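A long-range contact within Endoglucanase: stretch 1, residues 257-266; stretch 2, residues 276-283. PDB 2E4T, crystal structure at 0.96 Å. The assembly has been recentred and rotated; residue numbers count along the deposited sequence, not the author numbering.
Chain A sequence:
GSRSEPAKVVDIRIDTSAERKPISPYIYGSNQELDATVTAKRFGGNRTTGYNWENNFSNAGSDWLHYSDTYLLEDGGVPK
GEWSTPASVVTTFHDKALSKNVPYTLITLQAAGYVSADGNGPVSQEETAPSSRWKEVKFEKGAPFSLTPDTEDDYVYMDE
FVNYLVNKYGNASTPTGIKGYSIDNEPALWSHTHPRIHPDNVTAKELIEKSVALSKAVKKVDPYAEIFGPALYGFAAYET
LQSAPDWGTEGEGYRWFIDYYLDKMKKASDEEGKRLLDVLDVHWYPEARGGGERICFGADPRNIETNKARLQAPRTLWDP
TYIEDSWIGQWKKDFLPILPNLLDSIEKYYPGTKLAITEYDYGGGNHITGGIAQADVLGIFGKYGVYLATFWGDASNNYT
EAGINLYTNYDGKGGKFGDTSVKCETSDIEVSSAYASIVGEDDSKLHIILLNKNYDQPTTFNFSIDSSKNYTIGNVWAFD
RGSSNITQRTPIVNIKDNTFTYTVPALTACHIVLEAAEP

Stretch 1 (257-266) FIDYYLDKMK
Stretch 2 276-283: LLDVLDVH

Residues 257-266 form a continuous α-helix, with phi between -51° and -69° and psi between -35° and -48°. Its i to i+4 hydrogen bonds run from Tyr261 N to Phe257 O at 2.8 Å through to Lys266 N to Leu262 O at 2.9 Å, and the helix continues beyond the stretch. In the second stretch, Leu276 (phi/psi -110/-15) and Leu277 (-122/118) lie in a loop, Asp278 turns at -94/-36, and from Val279 the chain is a strand, with Val279 at -140/119, Leu280 at -73/123, Asp281 at -124/120 and Val282 at -134/161. Helix and strand run roughly antiparallel: their N-to-C directions make an angle of 151°, and their axes come within 10.8 Å. That spacing leaves room for a layer of side chains between the backbones. The register is set by Met265 CA to Leu277 CA at 6.3 Å and Leu262 CA to Leu280 CA at 8.0 Å, so the backbones are closer at the loop pairing.

No hydrogen bond crosses the contact; apolar packing joins the two stretches and buries 388 Å², summed over both stretches. The helix contributes Ile258, Tyr261, Leu262 and Met265, the i, i+3, i+4, i+7 pattern that places residues along one side of a helix. Tyr261 and Met265 point their CA-to-CB bonds toward the other stretch, whereas those of Ile258 and Leu262 leave sideways and their side-chain ends come nearer.

Leu277 and Leu280 give the largest covered areas, 77 and 73 Å². Both point toward the helix and share the tp rotamer (chi1 near 180°, chi2 66° and 70°). Leu277 CD2 lies 3.7 Å from Tyr261 CE2 and 4.0 Å from Leu262 CD2; Leu280 CD1 repeats the arrangement, 3.9 Å from Tyr261 CD2 and 4.2 Å from Leu262 CD2. Two successive helix residues thus meet both leucines. Tyr261 has chi1 -176° and chi2 78°, and its ring meets the methyls obliquely; Leu262 is mt (-71°, 163°).

At the close end, Met265 CB and Leu277 CB are 4.0 Å apart. Met265, mmm (-67°, -56°, -69°), folds its thioether chain so that CE lies 4.3 Å from Leu276 CB; Leu276 is mt and also points toward the helix. At the other end Ile258, mm (-65°, -65°), places CG2 4.1 Å from Leu280 CD2 and CD1 4.4 Å from Val282 CG1, with Val282 at chi1 -63°. The design rule is local: a helical stripe of bulky apolar groups packs over Leu277 and Leu280, the two most covered residues of the second stretch, with Met265 closing one end against Leu276 and Leu277, and Ile258 reaching Leu280 and Val282 at the other.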

ATOM      1  N   PHE A 257      -6.639  -3.406 -18.824  1.00  6.07           N
ATOM      2  CA  PHE A 257      -5.782  -4.514 -18.427  1.00  6.46           C
ATOM      3  C   PHE A 257      -6.180  -5.071 -17.064  1.00  5.44           C
ATOM      4  O   PHE A 257      -6.095  -6.310 -16.872  1.00  6.15           O
ATOM      5  CB  PHE A 257      -4.297  -4.127 -18.476  1.00  6.48           C
ATOM      6  CG  PHE A 257      -3.431  -5.240 -18.011  1.00  6.26           C
ATOM      7  CD1 PHE A 257      -3.140  -6.317 -18.827  1.00  6.51           C
ATOM      8  CD2 PHE A 257      -2.918  -5.220 -16.711  1.00  6.86           C
ATOM      9  CE1 PHE A 257      -2.407  -7.407 -18.352  1.00  7.46           C
ATOM     10  CE2 PHE A 257      -2.179  -6.297 -16.227  1.00  7.65           C
ATOM     11  CZ  PHE A 257      -1.915  -7.398 -17.048  1.00  7.84           C
ATOM     12  N   ILE A 258      -6.634  -4.240 -16.123  1.00  5.98           N
ATOM     13  CA  ILE A 258      -7.088  -4.790 -14.834  1.00  5.42           C
ATOM     14  C   ILE A 258      -8.076  -5.917 -15.029  1.00  5.65           C
ATOM     15  O   ILE A 258      -7.993  -6.971 -14.365  1.00  6.14           O
ATOM     16  CB  ILE A 258      -7.772  -3.647 -14.029  1.00  5.93           C
ATOM     17  CG1 ILE A 258      -6.771  -2.529 -13.658  1.00  6.02           C
ATOM     18  CG2 ILE A 258      -8.494  -4.197 -12.813  1.00  6.47           C
ATOM     19  CD1 ILE A 258      -5.663  -2.946 -12.715  1.00  7.32           C
ATOM     20  N   ASP A 259      -9.060  -5.738 -15.945  1.00  5.95           N
ATOM     21  CA  ASP A 259     -10.071  -6.796 -16.153  1.00  6.38           C
ATOM     22  C   ASP A 259      -9.468  -8.050 -16.745  1.00  6.25           C
ATOM     23  O   ASP A 259      -9.854  -9.174 -16.377  1.00  6.97           O
ATOM     24  CB  ASP A 259     -11.156  -6.282 -17.102  1.00  6.49           C
ATOM     25  CG  ASP A 259     -12.049  -5.217 -16.457  1.00  7.03           C
ATOM     26  OD1 ASP A 259     -12.061  -5.108 -15.219  1.00  7.98           O
ATOM     27  OD2 ASP A 259     -12.777  -4.545 -17.248  1.00  8.11           O
ATOM     28  N   TYR A 260      -8.561  -7.887 -17.728  1.00  6.27           N
ATOM     29  CA  TYR A 260      -7.866  -9.034 -18.325  1.00  6.41           C
ATOM     30  C   TYR A 260      -7.103  -9.810 -17.239  1.00  6.10           C
ATOM     31  O   TYR A 260      -7.159 -11.052 -17.167  1.00  6.44           O
ATOM     32  CB  TYR A 260      -6.926  -8.543 -19.406  1.00  6.84           C
ATOM     33  CG  TYR A 260      -6.018  -9.609 -19.992  1.00  6.86           C
ATOM     34  CD1 TYR A 260      -6.367 -10.281 -21.166  1.00  7.54           C
ATOM     35  CD2 TYR A 260      -4.792  -9.884 -19.419  1.00  6.94           C
ATOM     36  CE1 TYR A 260      -5.515 -11.202 -21.748  1.00  8.04           C
ATOM     37  CE2 TYR A 260      -3.922 -10.820 -19.992  1.00  8.09           C
ATOM     38  CZ  TYR A 260      -4.290 -11.459 -21.164  1.00  7.92           C
ATOM     39  OH  TYR A 260      -3.375 -12.335 -21.734  1.00  9.42           O
ATOM     40  N   TYR A 261      -6.360  -9.069 -16.397  1.00  6.09           N
ATOM     41  CA  TYR A 261      -5.559  -9.754 -15.369  1.00  5.70           C
ATOM     42  C   TYR A 261      -6.445 -10.537 -14.433  1.00  5.58           C
ATOM     43  O   TYR A 261      -6.196 -11.718 -14.137  1.00  6.07           O
ATOM     44  CB  TYR A 261      -4.741  -8.680 -14.600  1.00  5.93           C
ATOM     45  CG  TYR A 261      -3.822  -9.237 -13.587  1.00  5.71           C
ATOM     46  CD1 TYR A 261      -2.607  -9.809 -13.954  1.00  6.32           C
ATOM     47  CD2 TYR A 261      -4.133  -9.193 -12.213  1.00  5.97           C
ATOM     48  CE1 TYR A 261      -1.712 -10.309 -13.026  1.00  6.21           C
ATOM     49  CE2 TYR A 261      -3.223  -9.690 -11.275  1.00  6.26           C
ATOM     50  CZ  TYR A 261      -2.025 -10.198 -11.657  1.00  6.19           C
ATOM     51  OH  TYR A 261      -1.143 -10.610 -10.675  1.00  6.86           O
ATOM     52  N   LEU A 262      -7.518  -9.902 -13.944  1.00  5.75           N
ATOM     53  CA  LEU A 262      -8.427 -10.608 -13.033  1.00  5.87           C
ATOM     54  C   LEU A 262      -9.046 -11.827 -13.726  1.00  6.25           C
ATOM     55  O   LEU A 262      -9.127 -12.910 -13.128  1.00  6.63           O
ATOM     56  CB  LEU A 262      -9.522  -9.632 -12.562  1.00  5.87           C
ATOM     57  CG  LEU A 262      -9.027  -8.554 -11.604  1.00  6.12           C
ATOM     58  CD1 LEU A 262     -10.067  -7.444 -11.546  1.00  6.69           C
ATOM     59  CD2 LEU A 262      -8.746  -9.126 -10.218  1.00  6.80           C
ATOM     60  N   ASP A 263      -9.521 -11.645 -14.966  1.00  6.30           N
ATOM     61  CA  ASP A 263     -10.219 -12.706 -15.660  1.00  6.60           C
ATOM     62  C   ASP A 263      -9.258 -13.891 -15.912  1.00  6.80           C
ATOM     63  O   ASP A 263      -9.661 -15.071 -15.734  1.00  7.35           O
ATOM     64  CB  ASP A 263     -10.763 -12.178 -16.988  1.00  7.64           C
ATOM     65  CG  ASP A 263     -11.728 -13.130 -17.667  1.00  8.19           C
ATOM     66  OD1 ASP A 263     -12.599 -13.701 -17.003  1.00 10.29           O
ATOM     67  OD2 ASP A 263     -11.695 -13.222 -18.908  1.00 10.88           O
ATOM     68  N   LYS A 264      -8.063 -13.600 -16.375  1.00  6.72           N
ATOM     69  CA  LYS A 264      -7.107 -14.669 -16.663  1.00  7.33           C
ATOM     70  C   LYS A 264      -6.623 -15.363 -15.386  1.00  6.84           C
ATOM     71  O   LYS A 264      -6.393 -16.604 -15.378  1.00  7.30           O
ATOM     72  CB  LYS A 264      -5.953 -14.173 -17.525  1.00  7.85           C
ATOM     73  CG  LYS A 264      -6.357 -13.672 -18.900  1.00  8.84           C
ATOM     74  CD  LYS A 264      -7.204 -14.651 -19.726  1.00 11.40           C
ATOM     75  CE  LYS A 264      -7.529 -14.071 -21.103  1.00 13.00           C
ATOM     76  NZ  LYS A 264      -8.515 -14.954 -21.842  1.00 17.04           N
ATOM     77  N   MET A 265      -6.432 -14.595 -14.302  1.00  6.61           N
ATOM     78  CA  MET A 265      -6.048 -15.271 -13.044  1.00  6.73           C
ATOM     79  C   MET A 265      -7.219 -16.123 -12.506  1.00  6.55           C
ATOM     80  O   MET A 265      -6.974 -17.189 -11.958  1.00  7.29           O
ATOM     81  CB  MET A 265      -5.592 -14.245 -11.998  1.00  6.58           C
ATOM     82  CG  MET A 265      -4.265 -13.545 -12.397  1.00  6.60           C
ATOM     83  SD  MET A 265      -2.878 -14.637 -12.727  1.00  7.72           S
ATOM     84  CE  MET A 265      -2.551 -15.273 -11.067  1.00 10.20           C
ATOM     85  N   LYS A 266      -8.460 -15.668 -12.683  1.00  6.67           N
ATOM     86  CA  LYS A 266      -9.609 -16.487 -12.274  1.00  7.44           C
ATOM     87  C   LYS A 266      -9.657 -17.766 -13.134  1.00  7.41           C
ATOM     88  O   LYS A 266      -9.876 -18.853 -12.607  1.00  8.10           O
ATOM     89  CB  LYS A 266     -10.912 -15.709 -12.409  1.00  8.09           C
ATOM     90  CG  LYS A 266     -12.098 -16.595 -11.979  1.00 11.28           C
ATOM     91  CD  LYS A 266     -13.350 -15.905 -11.646  1.00 14.25           C
ATOM     92  CE  LYS A 266     -14.304 -16.885 -10.920  1.00 16.91           C
ATOM     93  NZ  LYS A 266     -14.755 -17.924 -11.863  1.00 17.13           N
ATOM     94  N   LEU A 276      -5.402 -18.536  -7.095  1.00  6.47           N
ATOM     95  CA  LEU A 276      -4.000 -18.244  -7.372  1.00  6.24           C
ATOM     96  C   LEU A 276      -3.686 -16.754  -7.255  1.00  6.31           C
ATOM     97  O   LEU A 276      -2.497 -16.375  -7.237  1.00  7.54           O
ATOM     98  CB  LEU A 276      -3.588 -18.733  -8.782  1.00  6.80           C
ATOM     99  CG  LEU A 276      -3.685 -20.249  -8.923  1.00  6.96           C
ATOM    100  CD1 LEU A 276      -3.332 -20.626 -10.362  1.00  8.47           C
ATOM    101  CD2 LEU A 276      -2.765 -20.994  -7.969  1.00  8.35           C
ATOM    102  N   LEU A 277      -4.697 -15.881  -7.221  1.00  5.95           N
ATOM    103  CA  LEU A 277      -4.492 -14.454  -6.971  1.00  5.69           C
ATOM    104  C   LEU A 277      -5.325 -14.121  -5.733  1.00  5.46           C
ATOM    105  O   LEU A 277      -6.552 -14.257  -5.782  1.00  6.42           O
ATOM    106  CB  LEU A 277      -4.987 -13.603  -8.124  1.00  6.01           C
ATOM    107  CG  LEU A 277      -4.868 -12.090  -7.932  1.00  6.09           C
ATOM    108  CD1 LEU A 277      -3.402 -11.633  -7.855  1.00  6.67           C
ATOM    109  CD2 LEU A 277      -5.654 -11.340  -8.947  1.00  6.66           C
ATOM    110  N   ASP A 278      -4.659 -13.682  -4.660  1.00  5.45           N
ATOM    111  CA  ASP A 278      -5.394 -13.292  -3.463  1.00  5.57           C
ATOM    112  C   ASP A 278      -5.689 -11.798  -3.422  1.00  5.16           C
ATOM    113  O   ASP A 278      -6.755 -11.393  -2.909  1.00  5.70           O
ATOM    114  CB  ASP A 278      -4.637 -13.712  -2.215  1.00  6.11           C
ATOM    115  CG  ASP A 278      -4.538 -15.214  -2.142  1.00  6.25           C
ATOM    116  OD1 ASP A 278      -5.544 -15.841  -1.707  1.00  9.12           O
ATOM    117  OD2 ASP A 278      -3.484 -15.761  -2.548  1.00  6.45           O
ATOM    118  N   VAL A 279      -4.754 -10.988  -3.916  1.00  5.35           N
ATOM    119  CA  VAL A 279      -4.825  -9.554  -3.739  1.00  5.14           C
ATOM    120  C   VAL A 279      -4.389  -8.860  -5.034  1.00  5.04           C
ATOM    121  O   VAL A 279      -3.268  -9.055  -5.497  1.00  5.97           O
ATOM    122  CB  VAL A 279      -3.936  -9.064  -2.578  1.00  5.24           C
ATOM    123  CG1 VAL A 279      -4.239  -7.613  -2.287  1.00  5.86           C
ATOM    124  CG2 VAL A 279      -4.114  -9.920  -1.326  1.00  5.58           C
ATOM    125  N   LEU A 280      -5.305  -8.076  -5.610  1.00  4.81           N
ATOM    126  CA  LEU A 280      -4.983  -7.169  -6.715  1.00  5.03           C
ATOM    127  C   LEU A 280      -4.190  -6.005  -6.119  1.00  5.05           C
ATOM    128  O   LEU A 280      -4.665  -5.349  -5.202  1.00  5.98           O
ATOM    129  CB  LEU A 280      -6.280  -6.680  -7.362  1.00  4.88           C
ATOM    130  CG  LEU A 280      -6.076  -5.731  -8.535  1.00  5.77           C
ATOM    131  CD1 LEU A 280      -5.489  -6.472  -9.738  1.00  7.67           C
ATOM    132  CD2 LEU A 280      -7.405  -5.081  -8.932  1.00  6.47           C
ATOM    133  N   ASP A 281      -2.980  -5.798  -6.652  1.00  5.32           N
ATOM    134  CA  ASP A 281      -1.967  -4.917  -6.028  1.00  5.57           C
ATOM    135  C   ASP A 281      -1.550  -3.871  -7.038  1.00  4.81           C
ATOM    136  O   ASP A 281      -1.076  -4.222  -8.153  1.00  5.66           O
ATOM    137  CB  ASP A 281      -0.748  -5.874  -5.723  1.00  6.61           C
ATOM    138  CG  ASP A 281       0.478  -5.193  -5.218  1.00  6.48           C
ATOM    139  OD1 ASP A 281       0.619  -3.962  -5.429  1.00  7.44           O
ATOM    140  OD2 ASP A 281       1.287  -5.912  -4.570  1.00  7.97           O
ATOM    141  N   VAL A 282      -1.761  -2.597  -6.700  1.00  4.86           N
ATOM    142  CA  VAL A 282      -1.380  -1.521  -7.585  1.00  4.80           C
ATOM    143  C   VAL A 282      -0.640  -0.429  -6.770  1.00  4.55           C
ATOM    144  O   VAL A 282      -0.756  -0.335  -5.542  1.00  4.98           O
ATOM    145  CB  VAL A 282      -2.580  -0.884  -8.326  1.00  5.98           C
ATOM    146  CG1 VAL A 282      -3.260  -1.905  -9.237  1.00  7.08           C
ATOM    147  CG2 VAL A 282      -3.589  -0.276  -7.313  1.00  7.68           C
ATOM    148  N   HIS A 283       0.104   0.391  -7.527  1.00  4.84           N
ATOM    149  CA  HIS A 283       0.762   1.577  -6.991  1.00  5.14           C
ATOM    150  C   HIS A 283      -0.011   2.788  -7.498  1.00  4.98           C
ATOM    151  O   HIS A 283      -0.397   2.847  -8.674  1.00  5.45           O
ATOM    152  CB  HIS A 283       2.200   1.666  -7.471  1.00  5.09           C
ATOM    153  CG  HIS A 283       3.014   0.493  -7.050  1.00  5.17           C
ATOM    154  ND1 HIS A 283       2.691  -0.501  -6.169  1.00  6.56           N
ATOM    155  CD2 HIS A 283       4.281   0.195  -7.491  1.00  4.34           C
ATOM    156  CE1 HIS A 283       3.748  -1.349  -6.078  1.00  4.90           C
ATOM    157  NE2 HIS A 283       4.713  -0.942  -6.893  1.00  7.29           N
TER